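Local coordinates for protein eukaryotic translation initiation factor 4 gamma 2 (Homo sapiens, PDB 4IUL) that probably acts in translation initiation as an eIF4G-related factor, its all-helical MIF4G domain of HEAT repeats interacting with the RNA helicase eIF4A, at residues Glu17-Ile22 / Lys53-Gly58; Phe23-Gly28 / Cys42-Asn47; Leu181-Arg186 / Phe223-Ser228; Lys175-Leu180 / Cys200-Thr205. All blocks are in the same frame, centred on the assembly; numbering follows the deposited sequence.

Contact 1. Residues Glu17-Ile22 / Lys53-Gly58. With SO4 (sulfate ion), chain D.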
# COMPACT_ATOMS: atom_id res chain seq x y z
N GLU A 17 19.69 22.83 10.28
CA GLU A 17 20.75 21.86 9.97
C GLU A 17 20.55 20.57 10.77
O GLU A 17 20.76 19.47 10.24
CB GLU A 17 22.14 22.43 10.27
CG GLU A 17 22.60 23.52 9.31
CD GLU A 17 22.96 22.97 7.94
OE1 GLU A 17 22.74 23.69 6.93
OE2 GLU A 17 23.48 21.84 7.86
N ARG A 18 20.14 20.70 12.03
CA ARG A 18 19.92 19.52 12.88
C ARG A 18 18.81 18.66 12.29
O ARG A 18 18.92 17.44 12.24
CB ARG A 18 19.57 19.94 14.32
CG ARG A 18 19.46 18.74 15.31
CD ARG A 18 19.16 19.18 16.76
NE ARG A 18 17.81 19.72 16.90
CZ ARG A 18 16.72 18.99 17.16
NH1 ARG A 18 16.81 17.68 17.33
NH2 ARG A 18 15.53 19.58 17.20
N HIS A 19 17.73 19.31 11.85
CA HIS A 19 16.61 18.60 11.25
C HIS A 19 17.05 17.90 9.97
O HIS A 19 16.71 16.73 9.74
CB HIS A 19 15.46 19.57 10.95
CG HIS A 19 14.67 19.97 12.16
ND1 HIS A 19 14.00 21.17 12.25
CD2 HIS A 19 14.45 19.32 13.33
CE1 HIS A 19 13.40 21.25 13.43
NE2 HIS A 19 13.65 20.14 14.10
N ASP A 20 17.81 18.60 9.13
CA ASP A 20 18.28 18.01 7.88
C ASP A 20 19.23 16.82 8.08
O ASP A 20 19.20 15.88 7.29
CB ASP A 20 18.92 19.08 7.00
CG ASP A 20 17.92 20.17 6.59
OD1 ASP A 20 16.70 19.90 6.61
OD2 ASP A 20 18.36 21.28 6.24
N ALA A 21 20.07 16.86 9.11
CA ALA A 21 20.99 15.75 9.38
C ALA A 21 20.21 14.51 9.85
O ALA A 21 20.61 13.37 9.57
CB ALA A 21 22.03 16.14 10.43
N ILE A 22 19.11 14.72 10.56
CA ILE A 22 18.30 13.60 11.04
C ILE A 22 17.69 12.88 9.85
O ILE A 22 17.69 11.64 9.78
CB ILE A 22 17.16 14.07 11.97
CG1 ILE A 22 17.74 14.58 13.29
CG2 ILE A 22 16.20 12.91 12.24
CD1 ILE A 22 16.67 15.12 14.26
N LYS A 53 6.22 16.72 15.55
CA LYS A 53 5.39 16.61 14.36
C LYS A 53 6.22 16.75 13.09
O LYS A 53 6.09 15.95 12.16
CB LYS A 53 4.27 17.68 14.38
CG LYS A 53 3.35 17.62 13.15
CD LYS A 53 1.97 18.25 13.39
CE LYS A 53 2.02 19.77 13.47
NZ LYS A 53 0.66 20.39 13.42
N LEU A 54 7.06 17.78 13.05
CA LEU A 54 7.91 18.06 11.90
C LEU A 54 8.78 16.86 11.52
O LEU A 54 8.88 16.50 10.35
CB LEU A 54 8.79 19.28 12.20
CG LEU A 54 9.73 19.75 11.08
CD1 LEU A 54 9.96 21.26 11.22
CD2 LEU A 54 11.04 18.97 11.14
N ILE A 55 9.41 16.23 12.51
CA ILE A 55 10.25 15.08 12.26
C ILE A 55 9.41 13.90 11.78
O ILE A 55 9.84 13.14 10.91
CB ILE A 55 11.07 14.71 13.52
CG1 ILE A 55 12.16 15.76 13.74
CG2 ILE A 55 11.68 13.34 13.38
CD1 ILE A 55 12.93 15.60 15.02
N LEU A 56 8.20 13.75 12.33
CA LEU A 56 7.32 12.66 11.90
C LEU A 56 6.96 12.79 10.41
O LEU A 56 6.96 11.79 9.68
CB LEU A 56 6.03 12.64 12.74
CG LEU A 56 6.10 12.22 14.21
CD1 LEU A 56 4.70 12.26 14.83
CD2 LEU A 56 6.70 10.82 14.32
N LYS A 57 6.67 14.01 9.97
CA LYS A 57 6.31 14.25 8.57
C LYS A 57 7.40 13.79 7.59
O LYS A 57 7.09 13.22 6.55
CB LYS A 57 6.02 15.73 8.30
CG LYS A 57 4.71 16.25 8.88
CD LYS A 57 4.52 17.72 8.54
CE LYS A 57 3.22 18.25 9.10
NZ LYS A 57 3.09 19.70 8.87
N GLY A 58 8.65 14.06 7.93
CA GLY A 58 9.76 13.66 7.08
C GLY A 58 9.96 12.15 7.09
O GLY A 58 10.09 11.52 6.04
S SO4 D . -0.63 19.51 10.00
O1 SO4 D . -1.68 20.35 9.39
O2 SO4 D . -1.13 18.94 11.27
O3 SO4 D . -0.28 18.42 9.07
O4 SO4 D . 0.56 20.33 10.28

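Contact 2. Residues Phe23-Gly28 / Cys42-Asn47. With SO4 (sulfate ion), chain C.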
# COMPACT_ATOMS: atom_id res chain seq x y z
N PHE A 23 17.17 13.65 8.90
CA PHE A 23 16.55 13.08 7.72
C PHE A 23 17.57 12.32 6.87
O PHE A 23 17.23 11.29 6.29
CB PHE A 23 15.85 14.19 6.92
CG PHE A 23 14.62 14.74 7.60
CD1 PHE A 23 14.31 16.10 7.53
CD2 PHE A 23 13.78 13.89 8.33
CE1 PHE A 23 13.19 16.61 8.18
CE2 PHE A 23 12.64 14.39 8.98
CZ PHE A 23 12.35 15.76 8.90
N ARG A 24 18.81 12.81 6.80
CA ARG A 24 19.84 12.10 6.03
C ARG A 24 20.12 10.77 6.75
O ARG A 24 20.38 9.74 6.12
CB ARG A 24 21.15 12.91 5.92
CG ARG A 24 21.05 14.21 5.10
CD ARG A 24 22.42 14.76 4.67
NE ARG A 24 23.29 15.14 5.79
CZ ARG A 24 23.17 16.27 6.50
NH1 ARG A 24 22.21 17.15 6.22
NH2 ARG A 24 24.01 16.51 7.50
N LYS A 25 20.06 10.79 8.08
CA LYS A 25 20.30 9.59 8.88
C LYS A 25 19.17 8.57 8.69
O LYS A 25 19.42 7.37 8.60
CB LYS A 25 20.41 9.95 10.35
CG LYS A 25 20.74 8.80 11.27
CD LYS A 25 20.80 9.31 12.70
CE LYS A 25 21.87 8.62 13.53
NZ LYS A 25 22.01 9.33 14.83
N VAL A 26 17.93 9.06 8.62
CA VAL A 26 16.80 8.16 8.44
C VAL A 26 16.91 7.43 7.10
O VAL A 26 16.63 6.24 7.02
CB VAL A 26 15.46 8.93 8.52
CG1 VAL A 26 14.31 8.02 8.09
CG2 VAL A 26 15.24 9.42 9.94
N ARG A 27 17.31 8.16 6.07
CA ARG A 27 17.48 7.58 4.74
C ARG A 27 18.51 6.45 4.78
O ARG A 27 18.29 5.39 4.20
CB ARG A 27 17.93 8.66 3.74
CG ARG A 27 18.28 8.14 2.35
CD ARG A 27 17.13 7.36 1.72
NE ARG A 27 17.46 6.88 0.37
CZ ARG A 27 16.62 6.18 -0.40
NH1 ARG A 27 15.40 5.88 0.03
NH2 ARG A 27 17.01 5.78 -1.60
N GLY A 28 19.63 6.68 5.46
CA GLY A 28 20.65 5.64 5.58
C GLY A 28 20.09 4.39 6.24
O GLY A 28 20.27 3.28 5.75
N CYS A 42 15.24 -0.83 13.69
CA CYS A 42 13.92 -0.36 14.07
C CYS A 42 14.05 0.43 15.36
O CYS A 42 13.43 1.49 15.52
CB CYS A 42 12.97 -1.55 14.26
SG CYS A 42 11.23 -1.11 14.50
N LEU A 43 14.86 -0.07 16.28
CA LEU A 43 15.08 0.59 17.57
C LEU A 43 15.78 1.92 17.38
O LEU A 43 15.48 2.90 18.07
CB LEU A 43 15.90 -0.30 18.50
CG LEU A 43 15.16 -1.44 19.19
CD1 LEU A 43 16.15 -2.37 19.88
CD2 LEU A 43 14.19 -0.87 20.21
N GLU A 44 16.73 1.97 16.44
CA GLU A 44 17.47 3.19 16.17
C GLU A 44 16.51 4.26 15.62
O GLU A 44 16.54 5.42 16.04
CB GLU A 44 18.58 2.92 15.15
CG GLU A 44 19.72 3.92 15.21
CD GLU A 44 20.71 3.75 14.06
OE1 GLU A 44 20.95 2.59 13.66
OE2 GLU A 44 21.24 4.77 13.58
N LEU A 45 15.66 3.85 14.68
CA LEU A 45 14.70 4.76 14.07
C LEU A 45 13.76 5.34 15.12
O LEU A 45 13.41 6.52 15.04
CB LEU A 45 13.89 4.03 12.99
CG LEU A 45 12.92 4.91 12.19
CD1 LEU A 45 13.65 6.15 11.69
CD2 LEU A 45 12.36 4.11 11.02
N LEU A 46 13.37 4.52 16.08
CA LEU A 46 12.48 4.96 17.15
C LEU A 46 13.16 5.96 18.09
O LEU A 46 12.51 6.83 18.67
CB LEU A 46 12.00 3.76 17.98
CG LEU A 46 10.85 2.92 17.41
CD1 LEU A 46 10.71 1.63 18.20
CD2 LEU A 46 9.56 3.73 17.48
N ASN A 47 14.47 5.83 18.22
CA ASN A 47 15.23 6.70 19.10
C ASN A 47 15.34 8.15 18.61
O ASN A 47 15.37 9.07 19.42
CB ASN A 47 16.63 6.12 19.32
CG ASN A 47 17.48 6.97 20.26
OD1 ASN A 47 17.11 7.21 21.41
ND2 ASN A 47 18.63 7.42 19.77
S SO4 C . 20.53 7.30 -1.68
O1 SO4 C . 19.77 6.07 -1.91
O2 SO4 C . 19.86 8.12 -0.65
O3 SO4 C . 21.89 6.96 -1.22
O4 SO4 C . 20.61 8.07 -2.93

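Contact 3. Residues Leu181-Arg186 / Phe223-Ser228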
# COMPACT_ATOMS: atom_id res chain seq x y z
N LEU A 181 -9.45 -4.06 -11.70
CA LEU A 181 -10.47 -4.79 -12.47
C LEU A 181 -10.99 -4.01 -13.67
O LEU A 181 -11.63 -4.58 -14.56
CB LEU A 181 -11.65 -5.16 -11.57
CG LEU A 181 -11.52 -6.35 -10.62
CD1 LEU A 181 -12.74 -6.40 -9.71
CD2 LEU A 181 -11.40 -7.63 -11.43
N GLU A 182 -10.73 -2.70 -13.69
CA GLU A 182 -11.20 -1.86 -14.79
C GLU A 182 -10.54 -2.23 -16.11
O GLU A 182 -9.33 -2.50 -16.16
CB GLU A 182 -10.92 -0.38 -14.48
CG GLU A 182 -11.32 0.57 -15.60
CD GLU A 182 -10.98 2.01 -15.29
OE1 GLU A 182 -9.78 2.32 -15.13
OE2 GLU A 182 -11.92 2.83 -15.20
N LYS A 183 -11.33 -2.23 -17.17
CA LYS A 183 -10.85 -2.57 -18.50
C LYS A 183 -10.66 -1.35 -19.39
O LYS A 183 -11.62 -0.81 -19.95
CB LYS A 183 -11.83 -3.55 -19.17
CG LYS A 183 -11.50 -3.86 -20.62
CD LYS A 183 -10.11 -4.46 -20.75
CE LYS A 183 -9.80 -4.75 -22.20
NZ LYS A 183 -8.45 -5.33 -22.35
N LYS A 184 -9.41 -0.92 -19.52
CA LYS A 184 -9.08 0.24 -20.35
C LYS A 184 -9.26 -0.11 -21.83
O LYS A 184 -9.07 -1.26 -22.23
CB LYS A 184 -7.64 0.66 -20.09
CG LYS A 184 -7.36 1.12 -18.67
CD LYS A 184 -8.04 2.44 -18.38
CE LYS A 184 -7.58 3.01 -17.04
NZ LYS A 184 -6.11 3.26 -17.02
N LYS A 185 -9.61 0.88 -22.63
CA LYS A 185 -9.79 0.65 -24.06
C LYS A 185 -8.47 0.26 -24.71
O LYS A 185 -8.41 -0.69 -25.48
CB LYS A 185 -10.34 1.91 -24.75
CG LYS A 185 -11.73 2.30 -24.29
CD LYS A 185 -12.34 3.35 -25.21
CE LYS A 185 -11.51 4.63 -25.23
NZ LYS A 185 -12.11 5.65 -26.14
N ARG A 186 -7.42 1.00 -24.38
CA ARG A 186 -6.10 0.72 -24.94
C ARG A 186 -5.62 -0.69 -24.58
O ARG A 186 -5.42 -1.52 -25.47
CB ARG A 186 -5.09 1.76 -24.43
CG ARG A 186 -3.67 1.57 -24.96
CD ARG A 186 -2.74 2.70 -24.52
NE ARG A 186 -3.15 4.00 -25.05
CZ ARG A 186 -2.45 5.13 -24.91
NH1 ARG A 186 -1.30 5.13 -24.24
NH2 ARG A 186 -2.90 6.26 -25.44
N PHE A 223 -16.63 -10.02 -7.59
CA PHE A 223 -16.47 -11.44 -7.88
C PHE A 223 -17.26 -11.97 -9.07
O PHE A 223 -16.96 -13.04 -9.59
CB PHE A 223 -16.74 -12.27 -6.62
CG PHE A 223 -15.59 -12.27 -5.65
CD1 PHE A 223 -15.34 -11.15 -4.85
CD2 PHE A 223 -14.73 -13.36 -5.57
CE1 PHE A 223 -14.24 -11.11 -3.99
CE2 PHE A 223 -13.62 -13.33 -4.72
CZ PHE A 223 -13.37 -12.21 -3.92
N ALA A 224 -18.27 -11.22 -9.51
CA ALA A 224 -19.03 -11.64 -10.68
C ALA A 224 -18.05 -11.39 -11.83
O ALA A 224 -17.77 -12.27 -12.64
CB ALA A 224 -20.27 -10.79 -10.85
N ARG A 225 -17.53 -10.17 -11.84
CA ARG A 225 -16.56 -9.75 -12.84
C ARG A 225 -15.39 -10.73 -12.91
O ARG A 225 -14.87 -11.02 -13.99
CB ARG A 225 -16.08 -8.34 -12.49
CG ARG A 225 -14.86 -7.84 -13.22
CD ARG A 225 -15.11 -7.63 -14.70
NE ARG A 225 -13.97 -6.94 -15.31
CZ ARG A 225 -13.82 -6.76 -16.62
NH1 ARG A 225 -14.73 -7.22 -17.47
NH2 ARG A 225 -12.75 -6.12 -17.07
N MET A 226 -14.98 -11.26 -11.75
CA MET A 226 -13.87 -12.21 -11.67
C MET A 226 -14.20 -13.57 -12.27
O MET A 226 -13.34 -14.20 -12.90
CB MET A 226 -13.43 -12.39 -10.21
CG MET A 226 -12.58 -11.24 -9.65
SD MET A 226 -12.43 -11.23 -7.84
CE MET A 226 -11.17 -12.47 -7.54
N CYS A 227 -15.43 -14.03 -12.07
CA CYS A 227 -15.88 -15.33 -12.59
C CYS A 227 -15.95 -15.31 -14.11
O CYS A 227 -15.71 -16.33 -14.75
CB CYS A 227 -17.26 -15.70 -12.03
SG CYS A 227 -17.26 -16.33 -10.34
N SER A 228 -16.29 -14.15 -14.67
CA SER A 228 -16.40 -14.02 -16.12
C SER A 228 -15.06 -13.70 -16.79
O SER A 228 -15.04 -13.14 -17.89
CB SER A 228 -17.42 -12.94 -16.48
OG SER A 228 -16.99 -11.67 -16.03

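Contact 4. Residues Lys175-Leu180 / Cys200-Thr205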
# COMPACT_ATOMS: atom_id res chain seq x y z
N LYS A 175 -10.63 1.42 -3.81
CA LYS A 175 -10.15 2.21 -4.94
C LYS A 175 -9.05 1.46 -5.69
O LYS A 175 -8.92 1.59 -6.91
CB LYS A 175 -9.64 3.56 -4.44
CG LYS A 175 -10.03 4.73 -5.33
CD LYS A 175 -9.89 6.05 -4.60
CE LYS A 175 -10.87 6.16 -3.46
NZ LYS A 175 -10.73 7.44 -2.70
N CYS A 176 -8.26 0.67 -4.97
CA CYS A 176 -7.20 -0.12 -5.58
C CYS A 176 -7.85 -1.25 -6.39
O CYS A 176 -7.51 -1.48 -7.55
CB CYS A 176 -6.28 -0.72 -4.51
SG CYS A 176 -5.15 0.45 -3.70
N ILE A 177 -8.80 -1.94 -5.77
CA ILE A 177 -9.50 -3.05 -6.42
C ILE A 177 -10.19 -2.60 -7.70
O ILE A 177 -10.15 -3.30 -8.71
CB ILE A 177 -10.56 -3.67 -5.48
CG1 ILE A 177 -9.87 -4.39 -4.32
CG2 ILE A 177 -11.47 -4.62 -6.26
CD1 ILE A 177 -10.82 -5.02 -3.33
N LYS A 178 -10.83 -1.44 -7.65
CA LYS A 178 -11.54 -0.90 -8.80
C LYS A 178 -10.64 -0.64 -10.00
O LYS A 178 -11.02 -0.92 -11.14
CB LYS A 178 -12.27 0.39 -8.43
CG LYS A 178 -13.04 1.00 -9.59
CD LYS A 178 -13.93 2.16 -9.16
CE LYS A 178 -14.76 2.67 -10.34
NZ LYS A 178 -15.63 3.81 -9.95
N THR A 179 -9.45 -0.10 -9.75
CA THR A 179 -8.53 0.19 -10.85
C THR A 179 -7.94 -1.09 -11.45
O THR A 179 -7.65 -1.14 -12.65
CB THR A 179 -7.38 1.12 -10.40
OG1 THR A 179 -6.58 0.47 -9.42
CG2 THR A 179 -7.94 2.40 -9.81
N LEU A 180 -7.76 -2.11 -10.63
CA LEU A 180 -7.19 -3.37 -11.10
C LEU A 180 -8.15 -4.18 -11.97
O LEU A 180 -7.72 -4.89 -12.87
CB LEU A 180 -6.71 -4.22 -9.92
CG LEU A 180 -5.51 -3.69 -9.12
CD1 LEU A 180 -5.09 -4.74 -8.09
CD2 LEU A 180 -4.35 -3.39 -10.06
N CYS A 200 -5.62 -10.67 -6.85
CA CYS A 200 -5.80 -11.86 -6.03
C CYS A 200 -4.97 -11.77 -4.76
O CYS A 200 -5.37 -12.29 -3.72
CB CYS A 200 -5.43 -13.12 -6.83
SG CYS A 200 -6.63 -13.49 -8.16
N GLN A 201 -3.82 -11.11 -4.83
CA GLN A 201 -2.96 -10.94 -3.67
C GLN A 201 -3.71 -10.11 -2.64
O GLN A 201 -3.88 -10.52 -1.49
CB GLN A 201 -1.67 -10.22 -4.06
CG GLN A 201 -0.71 -10.04 -2.91
CD GLN A 201 -0.20 -11.37 -2.38
OE1 GLN A 201 0.59 -12.05 -3.03
NE2 GLN A 201 -0.67 -11.75 -1.19
N ILE A 202 -4.15 -8.92 -3.07
CA ILE A 202 -4.91 -8.00 -2.22
C ILE A 202 -6.13 -8.70 -1.63
O ILE A 202 -6.39 -8.62 -0.43
CB ILE A 202 -5.39 -6.77 -3.02
CG1 ILE A 202 -4.29 -5.72 -3.07
CG2 ILE A 202 -6.66 -6.19 -2.40
CD1 ILE A 202 -3.89 -5.19 -1.71
N MET A 203 -6.87 -9.38 -2.49
CA MET A 203 -8.07 -10.09 -2.08
C MET A 203 -7.80 -11.11 -0.96
O MET A 203 -8.60 -11.23 -0.03
CB MET A 203 -8.70 -10.78 -3.29
CG MET A 203 -10.22 -10.79 -3.29
SD MET A 203 -11.00 -9.16 -3.39
CE MET A 203 -11.58 -9.01 -1.78
N ARG A 204 -6.68 -11.84 -1.03
CA ARG A 204 -6.36 -12.82 0.01
C ARG A 204 -5.87 -12.16 1.29
O ARG A 204 -5.98 -12.73 2.37
CB ARG A 204 -5.28 -13.81 -0.46
CG ARG A 204 -5.68 -14.69 -1.63
CD ARG A 204 -4.63 -15.76 -1.91
NE ARG A 204 -4.69 -16.86 -0.95
CZ ARG A 204 -5.60 -17.83 -0.98
NH1 ARG A 204 -6.52 -17.85 -1.93
NH2 ARG A 204 -5.58 -18.79 -0.06
N THR A 205 -5.35 -10.94 1.15
CA THR A 205 -4.82 -10.17 2.28
C THR A 205 -5.87 -9.35 3.03
O THR A 205 -5.93 -9.37 4.26
CB THR A 205 -3.72 -9.18 1.80
OG1 THR A 205 -2.68 -9.89 1.11
CG2 THR A 205 -3.11 -8.45 2.99

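Contact 1. Residues Glu17-Ile22 / Lys53-Gly58
His19 and Ile55 face each other with their CA atoms 7.3 Å apart, where the axes of segments 17-22 and 53-58, both helical, come within 10.9 Å and run the same way at a crossing angle of -34°. The imidazole of His19 meets Leu54 through its face: methyl CD2 sits 3.8 Å from the ring centroid and only 7° off the normal, a well-centred CH-pi contact. The His19 CG lies beside its own backbone N (chi1 -77°), which sends the ring across to Leu54. One layer deeper, Ile22 and Ile55 cross at about a right angle, and their CD1 methyls touch at 3.8 Å. Around this apolar pair the charges point elsewhere: Arg18 makes salt bridges to Glu15 and Glu51. Lys53 NZ reaches sulfate (chain D) O4 at 3.1 Å and Lys57 NZ reaches the same O4 at 3.0 Å, with Arg110 of helix 107-127 as a further donor. The sulfate probably comes from the crystallisation liquor. With no hydrogen bond between the segments, their cohesion rests on dispersion and the CH-pi contact, while the lysines form an anion-binding patch with Arg110.

Contact 2. Residues Phe23-Gly28 / Cys42-Asn47
Val26 and Leu45 make the close-packed part of this contact: CD1 of Leu45 lies 4.0 Å from Val26 CG2 and 4.1 Å from Val26 CG1, so one methyl is set against both branches of the valine. Both residues are buried, their CA atoms 6.9 Å apart. On the looser solvent side Lys25 and Glu44 cross at about a right angle; CE of Lys25 is 3.9 Å from Glu44 OE2, but the charged atoms Lys25 NZ and Glu44 OE2 stay 4.8 Å apart. Arg27, its CG anti to the backbone N and its chain bent at chi2 (56°), is carried to a sulfate (chain C), probably from the crystallisation liquor, at the edge of the guanidinium. NH2 of Arg27 donates to sulfate O1 at 2.8 Å (157°), and NE of Arg27 to O2 at 2.9 Å (159°). NH2 also forms a salt bridge with Glu69, so an alanine here would probably leave that carboxylate without its mate and the sulfate without this two-pronged grip. Leu45 also packs on Leu80 of helix 74-87 and Val26 on Leu62 of helix 53-69, so the pair joining helices 13-31 and 38-48 touches two more.

Contact 3. Residues Leu181-Arg186 / Phe223-Ser228
Two torsions of Arg225 carry its guanidinium to the carbonyl of Leu181: chi1 of 167° places CG opposite the backbone N, and a bend at chi2 then turns the rest of the chain toward the end of helix 170-181. NH2 of Arg225 donates to Leu181 O at 3.2 Å. The nitrogen lies almost in line with the C=O bond (170°), while the oxygen is tilted 17° out of the guanidinium plane. A second, weak bond joins Arg225 NE to the same oxygen at 3.4 Å, giving a forked grip on one acceptor where the helix gives way to the loop before helix 193-210. Nearer its backbone, the methylene CG of Arg225 lies 3.9 Å from Leu181 CD2, the two side chains sliding past each other in opposite directions. Leu181 CD2 also meets Met226 CG at 4.2 Å, while the sulfur of Met226 sits over one face of the Phe223 ring within its own helix. Lys183 adds its CB, 3.4 Å from Arg225 NH2, but its amine goes to the carbonyl of Val187. Where helix 216-227 ends, Ser228 OG donates to the carbonyl of Arg225. A leucine in place of Arg225 would probably leave the Leu181 carbonyl without its guanidinium donors and free the start of the loop to shift. The contact thus unites an apolar arginine stem, packed on leucine, with a cationic head that would favour the partial negative charge of carbonyls at a helix C-terminus.

Contact 4. Residues Lys175-Leu180 / Cys200-Thr205
Ile177 of helix 170-181 meets Ile202 and Met203 of helix 193-210, and the closest CA pair is Ile177 with Ile202 at 8.0 Å. At the start of segment 200-205, Cys200 points the other way, its side chain packing on Leu242, Leu243 and Thr246 of helix 237-251. The carbonyl of Gln201 serves within its own helix, accepting from Thr205. Ile202 then turns toward the partner helix. Its CG2 branch, opposite the backbone N, approaches Ile177 CG1 at 4.2 Å, and the two side chains run obliquely to one another. Ile202 also rests on Ile156 of helix 141-163, which Cys176 and Leu180 touch as well, so three helices share this part of the interior. Apolar packing between successive helices that run in roughly opposite directions is consistent with the HEAT-repeat architecture of the MIF4G domain. Met203 comes next. Its chain, bent at chi2 (64°) and again at chi3, brings SD to 4.1 Å from Ile177 CD1, and the two side chains cross at about a right angle. Ile177 thus offers CG1 to one neighbour and CD1 to the next, while Met203 continues to Met219 and Phe223 of helix 216-227. Arg204 leads out to a salt bridge with Asp245. At Thr205, OG1 donates to Gln201 O at 2.9 Å from above the carbonyl plane, alongside the amide N of the same threonine; on the first helix Thr179 OG1 bonds to Cys176 O at 2.9 Å, tilted less steeply from the carbonyl plane.

How the contacts relate
The contacts form two pairs on opposite sides of the chain's centre. Contacts 1 and 2 share helix 13-31, with centres 11 Å apart; Phe23 of contact 2 joins them, its CE2 lying 3.5 Å from Gly58 CA. In sequence, contact 2 falls within the span bridged by contact 1. Contacts 3 and 4 have centres 12 Å apart and meet where Phe223 CZ lies 3.5 Å from Met203 CG; their segments alternate along the chain. Between the pairs the centres stand about 32 to 44 Å apart, and the nearest atoms about 20 Å or more. Sulfates accompany contacts 1 and 2, while contact 4 is the most deeply buried of the four.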